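Local coordinates for protein glutamate receptor IIB (Drosophila melanogaster, PDB 4WXJ) that probably serves as a glutamate-gated cation channel subunit of the postsynaptic muscle membrane, seen here as its isolated ligand-binding domain holding glutamate, at residues A[99-102]-A[103-107]; A[155-159]-A[160-164]; A[185-188]-A[189-193]. All coordinates share one frame; numbering follows the deposited sequence.

Contact 1: residues A[99-102]-A[103-107]; sequences ITQA and RRSVV. With GLU (glutamic acid), chain C.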
loop_
_atom_site.group_PDB
_atom_site.type_symbol
_atom_site.label_atom_id
_atom_site.label_comp_id
_atom_site.label_asym_id
_atom_site.label_seq_id
_atom_site.Cartn_x
_atom_site.Cartn_y
_atom_site.Cartn_z
ATOM N N ILE A 99 5.251 2.575 5.885
ATOM C CA ILE A 99 5.680 3.242 7.108
ATOM C C ILE A 99 5.740 4.751 6.893
ATOM O O ILE A 99 6.485 5.237 6.041
ATOM C CB ILE A 99 7.054 2.726 7.576
ATOM C CG1 ILE A 99 6.983 1.217 7.833
ATOM C CG2 ILE A 99 7.507 3.463 8.841
ATOM C CD1 ILE A 99 8.317 0.565 8.140
ATOM N N THR A 100 4.943 5.481 7.669
ATOM C CA THR A 100 4.934 6.938 7.624
ATOM C C THR A 100 5.163 7.502 9.018
ATOM O O THR A 100 4.956 6.817 10.022
ATOM C CB THR A 100 3.606 7.496 7.073
ATOM O OG1 THR A 100 2.554 7.259 8.015
ATOM C CG2 THR A 100 3.257 6.846 5.737
ATOM N N GLN A 101 5.587 8.758 9.066
ATOM C CA GLN A 101 5.898 9.426 10.320
ATOM C C GLN A 101 4.672 9.510 11.224
ATOM O O GLN A 101 4.759 9.269 12.428
ATOM C CB GLN A 101 6.457 10.825 10.039
ATOM C CG GLN A 101 6.693 11.663 11.278
ATOM C CD GLN A 101 5.572 12.644 11.528
ATOM O OE1 GLN A 101 5.436 13.639 10.817
ATOM N NE2 GLN A 101 4.754 12.368 12.536
ATOM N N ALA A 102 3.529 9.851 10.638
ATOM C CA ALA A 102 2.290 9.979 11.398
ATOM C C ALA A 102 1.857 8.636 11.984
ATOM O O ALA A 102 1.424 8.562 13.133
ATOM C CB ALA A 102 1.192 10.550 10.517
ATOM N N ARG A 103 1.976 7.576 11.192
ATOM C CA ARG A 103 1.585 6.245 11.643
ATOM C C ARG A 103 2.515 5.738 12.739
ATOM O O ARG A 103 2.066 5.168 13.732
ATOM C CB ARG A 103 1.576 5.268 10.471
ATOM C CG ARG A 103 0.446 5.507 9.492
ATOM C CD ARG A 103 0.605 4.662 8.248
ATOM N NE ARG A 103 -0.525 4.812 7.335
ATOM C CZ ARG A 103 -0.567 4.301 6.110
ATOM N NH1 ARG A 103 0.463 3.612 5.641
ATOM N NH2 ARG A 103 -1.637 4.484 5.349
ATOM N N ARG A 104 3.813 5.952 12.555
ATOM C CA ARG A 104 4.804 5.489 13.517
ATOM C C ARG A 104 4.649 6.199 14.863
ATOM O O ARG A 104 5.141 5.721 15.885
ATOM C CB ARG A 104 6.215 5.703 12.963
ATOM C CG ARG A 104 7.338 5.167 13.840
ATOM C CD ARG A 104 7.210 3.670 14.084
ATOM N NE ARG A 104 8.314 3.163 14.892
ATOM C CZ ARG A 104 8.362 3.213 16.219
ATOM N NH1 ARG A 104 7.362 3.748 16.911
ATOM N NH2 ARG A 104 9.414 2.727 16.860
ATOM N N SER A 105 3.954 7.332 14.859
ATOM C CA SER A 105 3.729 8.096 16.082
ATOM C C SER A 105 2.685 7.445 16.987
ATOM O O SER A 105 2.690 7.664 18.198
ATOM C CB SER A 105 3.290 9.523 15.748
ATOM O OG SER A 105 4.294 10.210 15.021
ATOM N N VAL A 106 1.800 6.643 16.398
ATOM C CA VAL A 106 0.673 6.065 17.131
ATOM C C VAL A 106 0.746 4.541 17.247
ATOM O O VAL A 106 0.152 3.958 18.153
ATOM C CB VAL A 106 -0.669 6.452 16.476
ATOM C CG1 VAL A 106 -0.925 7.943 16.646
ATOM C CG2 VAL A 106 -0.688 6.064 15.003
ATOM N N VAL A 107 1.463 3.899 16.327
ATOM C CA VAL A 107 1.683 2.457 16.398
ATOM C C VAL A 107 3.136 2.130 16.084
ATOM O O VAL A 107 3.853 2.948 15.509
ATOM C CB VAL A 107 0.763 1.680 15.423
ATOM C CG1 VAL A 107 -0.700 1.932 15.754
ATOM C CG2 VAL A 107 1.057 2.056 13.974
HETATM N N GLU C . 0.809 1.650 0.861
HETATM C CA GLU C . 0.122 2.967 0.958
HETATM C C GLU C . -0.263 3.260 2.403
HETATM O O GLU C . 0.136 2.530 3.312
HETATM C CB GLU C . -1.113 2.988 0.061
HETATM C CG GLU C . -0.808 3.064 -1.428
HETATM C CD GLU C . -0.494 4.474 -1.914
HETATM O OE1 GLU C . -0.057 4.612 -3.075
HETATM O OE2 GLU C . -0.685 5.444 -1.146
HETATM O OXT GLU C . -0.970 4.225 2.700
#
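Arg103 and Thr100 meet twice within one turn: the hydroxyl that caps the backbone of Arg103 also lies against its side chain, whose far end holds the bound glutamate. Thr100 OG1 accepts from Arg103 N at 3.2 Å, the bond of an N-cap residue, and stands 3.1 Å from Arg103 CG. With chi1 at 69°, OG1 sits between its own backbone N and carbonyl carbon, which turns it back toward the first turn of the helix. The arginine chain, extended from CG to NE, carries the guanidinium away from the helix and reaches the ligand with its edge, the ligand's carboxylate carbon lying in its plane. Arg103 NH1 donates to O of the glutamate at 2.6 Å and nearly straight (171°), while Arg103 NH2 donates to OXT at 2.7 Å with more bend (145°). Thr98 O and Gly69 O take further hydrogens of NH1 and NH2, which helps fix the rotation of the group. The turn itself closes through Arg104 N to Thr100 O, 2.9 Å, and through Ser105 OG, which returns to Gln101 O at 2.8 Å. Asp108 forms a salt bridge with Arg104. Thr100 here N-caps the short helix; an arginine on such a helix, paired with the ligand alpha-carboxylate, is characteristic of the agonist site in ionotropic glutamate receptor ligand-binding domains.

Contact 2: residues A[155-159]-A[160-164]; sequences SESND and TDNRM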
loop_
_atom_site.group_PDB
_atom_site.type_symbol
_atom_site.label_atom_id
_atom_site.label_comp_id
_atom_site.label_asym_id
_atom_site.label_seq_id
_atom_site.Cartn_x
_atom_site.Cartn_y
_atom_site.Cartn_z
ATOM N N SER A 155 2.617 15.811 0.168
ATOM C CA SER A 155 2.092 16.805 1.102
ATOM C C SER A 155 3.129 17.236 2.145
ATOM O O SER A 155 3.061 18.350 2.665
ATOM C CB SER A 155 0.839 16.269 1.803
ATOM O OG SER A 155 1.142 15.165 2.637
ATOM N N GLU A 156 4.092 16.363 2.437
ATOM C CA GLU A 156 5.100 16.641 3.463
ATOM C C GLU A 156 6.423 17.154 2.889
ATOM O O GLU A 156 7.289 17.615 3.632
ATOM C CB GLU A 156 5.368 15.382 4.294
ATOM C CG GLU A 156 4.179 14.918 5.123
ATOM C CD GLU A 156 3.800 15.910 6.208
ATOM O OE1 GLU A 156 4.710 16.399 6.914
ATOM O OE2 GLU A 156 2.595 16.205 6.348
ATOM N N SER A 157 6.580 17.076 1.572
ATOM C CA SER A 157 7.841 17.449 0.937
ATOM C C SER A 157 8.064 18.961 0.914
ATOM O O SER A 157 7.118 19.737 0.793
ATOM C CB SER A 157 7.892 16.904 -0.490
ATOM O OG SER A 157 9.130 17.203 -1.108
ATOM N N ASN A 158 9.328 19.363 1.040
ATOM C CA ASN A 158 9.719 20.759 0.874
ATOM C C ASN A 158 10.229 21.009 -0.543
ATOM O O ASN A 158 10.429 22.153 -0.950
ATOM C CB ASN A 158 10.793 21.145 1.895
ATOM C CG ASN A 158 11.070 22.641 1.915
ATOM O OD1 ASN A 158 10.154 23.458 1.792
ATOM N ND2 ASN A 158 12.338 23.004 2.063
ATOM N N ASP A 159 10.440 19.929 -1.290
ATOM C CA ASP A 159 10.889 20.018 -2.675
ATOM C C ASP A 159 9.881 20.789 -3.525
ATOM O O ASP A 159 8.689 20.483 -3.517
ATOM C CB ASP A 159 11.106 18.617 -3.250
ATOM C CG ASP A 159 11.521 18.640 -4.706
ATOM O OD1 ASP A 159 10.635 18.530 -5.578
ATOM O OD2 ASP A 159 12.734 18.764 -4.979
ATOM N N THR A 160 10.373 21.788 -4.252
ATOM C CA THR A 160 9.519 22.680 -5.032
ATOM C C THR A 160 8.639 21.932 -6.033
ATOM O O THR A 160 7.448 22.217 -6.150
ATOM C CB THR A 160 10.364 23.717 -5.794
ATOM O OG1 THR A 160 11.178 24.441 -4.865
ATOM C CG2 THR A 160 9.475 24.698 -6.551
ATOM N N ASP A 161 9.224 20.982 -6.753
ATOM C CA ASP A 161 8.475 20.218 -7.746
ATOM C C ASP A 161 7.389 19.362 -7.097
ATOM O O ASP A 161 6.307 19.202 -7.658
ATOM C CB ASP A 161 9.417 19.336 -8.567
ATOM C CG ASP A 161 10.042 20.077 -9.736
ATOM O OD1 ASP A 161 10.134 21.323 -9.675
ATOM O OD2 ASP A 161 10.440 19.413 -10.715
ATOM N N ASN A 162 7.674 18.816 -5.919
ATOM C CA ASN A 162 6.681 18.029 -5.194
ATOM C C ASN A 162 5.590 18.923 -4.612
ATOM O O ASN A 162 4.422 18.535 -4.567
ATOM C CB ASN A 162 7.342 17.208 -4.085
ATOM C CG ASN A 162 8.145 16.040 -4.626
ATOM O OD1 ASN A 162 7.926 15.589 -5.751
ATOM N ND2 ASN A 162 9.074 15.536 -3.824
ATOM N N ARG A 163 5.971 20.119 -4.168
ATOM C CA ARG A 163 4.996 21.112 -3.725
ATOM C C ARG A 163 4.026 21.463 -4.850
ATOM O O ARG A 163 2.818 21.558 -4.631
ATOM C CB ARG A 163 5.690 22.387 -3.239
ATOM C CG ARG A 163 6.333 22.285 -1.871
ATOM C CD ARG A 163 7.028 23.591 -1.517
ATOM N NE ARG A 163 7.510 23.614 -0.138
ATOM C CZ ARG A 163 6.771 23.949 0.915
ATOM N NH1 ARG A 163 5.495 24.286 0.765
ATOM N NH2 ARG A 163 7.308 23.940 2.127
ATOM N N MET A 164 4.562 21.657 -6.053
ATOM C CA MET A 164 3.740 21.998 -7.210
ATOM C C MET A 164 2.783 20.861 -7.552
ATOM O O MET A 164 1.620 21.098 -7.877
ATOM C CB MET A 164 4.614 22.328 -8.423
ATOM C CG MET A 164 5.312 23.677 -8.334
ATOM S SD MET A 164 5.724 24.370 -9.950
ATOM C CE MET A 164 7.071 23.311 -10.463
HETATM O O HOH W 1 10.562 15.146 -1.116
#
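The N-terminus of helix 160-171 is capped by Asp159, whose carboxylate takes the backbone N-H of Asn162, while the preceding loop turns back to meet Arg163. Asp159 OD1 accepts from Asn162 N at 3.0 Å, through the lone pair pointing away from OD2. A chi1 of 178° sets CG opposite the backbone N and beside the carbonyl carbon, bringing the carboxylate round to the amides of the first turn; its negative charge there probably interacts favourably with the helix dipole. Asp159 O also accepts from Arg163 N at 2.8 Å, a backbone bond of the first turn. Two residues before the cap, Ser157 OG accepts from Asp159 N at 3.0 Å, which defines an ST turn, so one motif leads directly into the next. A water that hydrogen-bonds to Ser157 OG also accepts a weak bond from Asn162 ND2, a tenuous link between the turn and the Asn162 side chain, whose ND2 also has a weak bond with Tyr153 OH. Arg163 grips Asn158 side-on, through NE and NH2. Arg163 NH2 to Asn158 OD1 is 2.9 Å and lies in the carbonyl plane, whereas Arg163 NE reaches the same OD1 at 3.3 Å from a position tilted 29° out of that plane. Both bonds run within the guanidinium plane, yet the amide and guanidinium planes stand 82° apart. Ser157 O lies over one guanidinium face, displaced from the centre of the group, and the extended stretch from CG to NE takes Arg163 back alongside the loop.

Contact 3: residues A[185-188]-A[189-193]; sequences VDRV and KLSKG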
loop_
_atom_site.group_PDB
_atom_site.type_symbol
_atom_site.label_atom_id
_atom_site.label_comp_id
_atom_site.label_asym_id
_atom_site.label_seq_id
_atom_site.Cartn_x
_atom_site.Cartn_y
_atom_site.Cartn_z
ATOM N N VAL A 185 -6.519 2.740 -10.791
ATOM C CA VAL A 185 -6.259 2.043 -12.047
ATOM C C VAL A 185 -7.472 2.100 -12.975
ATOM O O VAL A 185 -7.328 2.317 -14.180
ATOM C CB VAL A 185 -5.874 0.570 -11.793
ATOM C CG1 VAL A 185 -5.721 -0.195 -13.110
ATOM C CG2 VAL A 185 -4.586 0.493 -10.991
ATOM N N ASP A 186 -8.661 1.893 -12.414
ATOM C CA ASP A 186 -9.893 1.975 -13.193
ATOM C C ASP A 186 -10.049 3.356 -13.819
ATOM O O ASP A 186 -10.521 3.486 -14.946
ATOM C CB ASP A 186 -11.116 1.666 -12.323
ATOM C CG ASP A 186 -11.149 0.226 -11.839
ATOM O OD1 ASP A 186 -10.345 -0.597 -12.328
ATOM O OD2 ASP A 186 -11.989 -0.080 -10.966
ATOM N N ARG A 187 -9.648 4.389 -13.085
ATOM C CA ARG A 187 -9.802 5.757 -13.563
ATOM C C ARG A 187 -8.832 6.075 -14.703
ATOM O O ARG A 187 -9.178 6.812 -15.622
ATOM C CB ARG A 187 -9.605 6.746 -12.414
ATOM C CG ARG A 187 -9.920 8.181 -12.792
ATOM C CD ARG A 187 -9.970 9.088 -11.575
ATOM N NE ARG A 187 -10.135 10.487 -11.952
ATOM C CZ ARG A 187 -10.194 11.496 -11.089
ATOM N NH1 ARG A 187 -10.104 11.268 -9.784
ATOM N NH2 ARG A 187 -10.343 12.737 -11.532
ATOM N N VAL A 188 -7.621 5.527 -14.642
ATOM C CA VAL A 188 -6.652 5.727 -15.716
ATOM C C VAL A 188 -7.143 5.054 -16.997
ATOM O O VAL A 188 -7.030 5.614 -18.088
ATOM C CB VAL A 188 -5.261 5.170 -15.345
ATOM C CG1 VAL A 188 -4.305 5.254 -16.536
ATOM C CG2 VAL A 188 -4.684 5.927 -14.163
ATOM N N LYS A 189 -7.683 3.848 -16.853
ATOM C CA LYS A 189 -8.197 3.096 -17.992
ATOM C C LYS A 189 -9.383 3.811 -18.637
ATOM O O LYS A 189 -9.426 3.986 -19.854
ATOM C CB LYS A 189 -8.597 1.682 -17.555
ATOM C CG LYS A 189 -7.406 0.789 -17.229
ATOM C CD LYS A 189 -7.747 -0.303 -16.221
ATOM C CE LYS A 189 -8.582 -1.413 -16.833
ATOM N NZ LYS A 189 -8.809 -2.518 -15.856
ATOM N N LEU A 190 -10.335 4.235 -17.813
ATOM C CA LEU A 190 -11.540 4.897 -18.304
ATOM C C LEU A 190 -11.250 6.266 -18.918
ATOM O O LEU A 190 -11.999 6.740 -19.772
ATOM C CB LEU A 190 -12.554 5.054 -17.168
ATOM C CG LEU A 190 -13.175 3.766 -16.621
ATOM C CD1 LEU A 190 -13.896 4.041 -15.310
ATOM C CD2 LEU A 190 -14.129 3.156 -17.636
ATOM N N SER A 191 -10.166 6.896 -18.478
ATOM C CA SER A 191 -9.863 8.272 -18.861
ATOM C C SER A 191 -9.132 8.379 -20.200
ATOM O O SER A 191 -8.996 9.471 -20.749
ATOM C CB SER A 191 -9.036 8.941 -17.762
ATOM O OG SER A 191 -9.816 9.132 -16.594
ATOM N N LYS A 192 -8.656 7.248 -20.714
ATOM C CA LYS A 192 -8.056 7.192 -22.048
ATOM C C LYS A 192 -6.825 8.094 -22.208
ATOM O O LYS A 192 -6.381 8.353 -23.329
ATOM C CB LYS A 192 -9.107 7.558 -23.105
ATOM C CG LYS A 192 -9.635 6.376 -23.897
ATOM C CD LYS A 192 -10.374 5.390 -23.009
ATOM C CE LYS A 192 -11.206 4.427 -23.838
ATOM N NZ LYS A 192 -11.745 3.306 -23.024
ATOM N N GLY A 193 -6.270 8.560 -21.091
ATOM C CA GLY A 193 -5.036 9.333 -21.106
ATOM C C GLY A 193 -5.162 10.753 -20.580
ATOM O O GLY A 193 -4.226 11.548 -20.701
HETATM O O HOH W 2 -8.739 -2.956 -12.783
HETATM O O HOH W 3 -10.532 11.237 -14.893
HETATM O O HOH W 4 -6.060 7.985 -18.550
#
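Lys189 runs back over Val185 one turn earlier in the C-terminal part of helix 181-191, which packs on the sheet: Val185, Val188 and Lys189 touch Leu214 of strand 214-230, and Val188 also Tyr195 and Phe197 of strand 195-200. Lys189 CB lies 3.7 Å from both Val185 O and Asp186 O. CG, opposite the carbonyl carbon at chi1 -71°, comes to 3.4 Å from Val185 O, and CD follows at 3.3 Å from that oxygen while touching Val185 CG1 at 3.7 Å; the two side chains cross at a slant. Beyond the bend at chi3 (74°), NZ makes a hydrogen bond with Asn211 OD1 and donates to water 2, which relays to Asp186 OD1, too far for a salt bridge. One turn along, Ser191 OG donates back to Arg187 O at 2.6 Å and accepts from water 3, to which Arg187 NE donates within the guanidinium plane. Arg187 NH1 donates to Asp175 O, and the group makes a cation-pi contact with Tyr195. Lys192 leaves the helix with positive phi; at Gly193 (phi 118°) a CB would press on the carbonyl O of Lys192. Water 4 closes the end, donating to Val188 O and accepting from Gly193 N, each at 2.6 Å.

In the fold
The three contacts, all in the ligand-binding domain, come in series along the chain, each centred on a helix or its end: contact 1 on helix 101-104, contact 2 at the start of helix 160-171, contact 3 at the end of helix 181-191, the next helix. Centres of contacts 1 and 2 are 20 Å apart, those of 2 and 3 25 Å, and those of 1 and 3 32 Å, the last pair on opposite sides of the chain's centre. Contact 3 packs on strands 195-200 and 214-230 of the mixed sheet. Of the three, only contact 1 touches glutamate; the Asn162 side chain of contact 2 lies about 14 Å from the ligand. In contact 3, the Val185 side chain is about 10 Å from the bound glutamate.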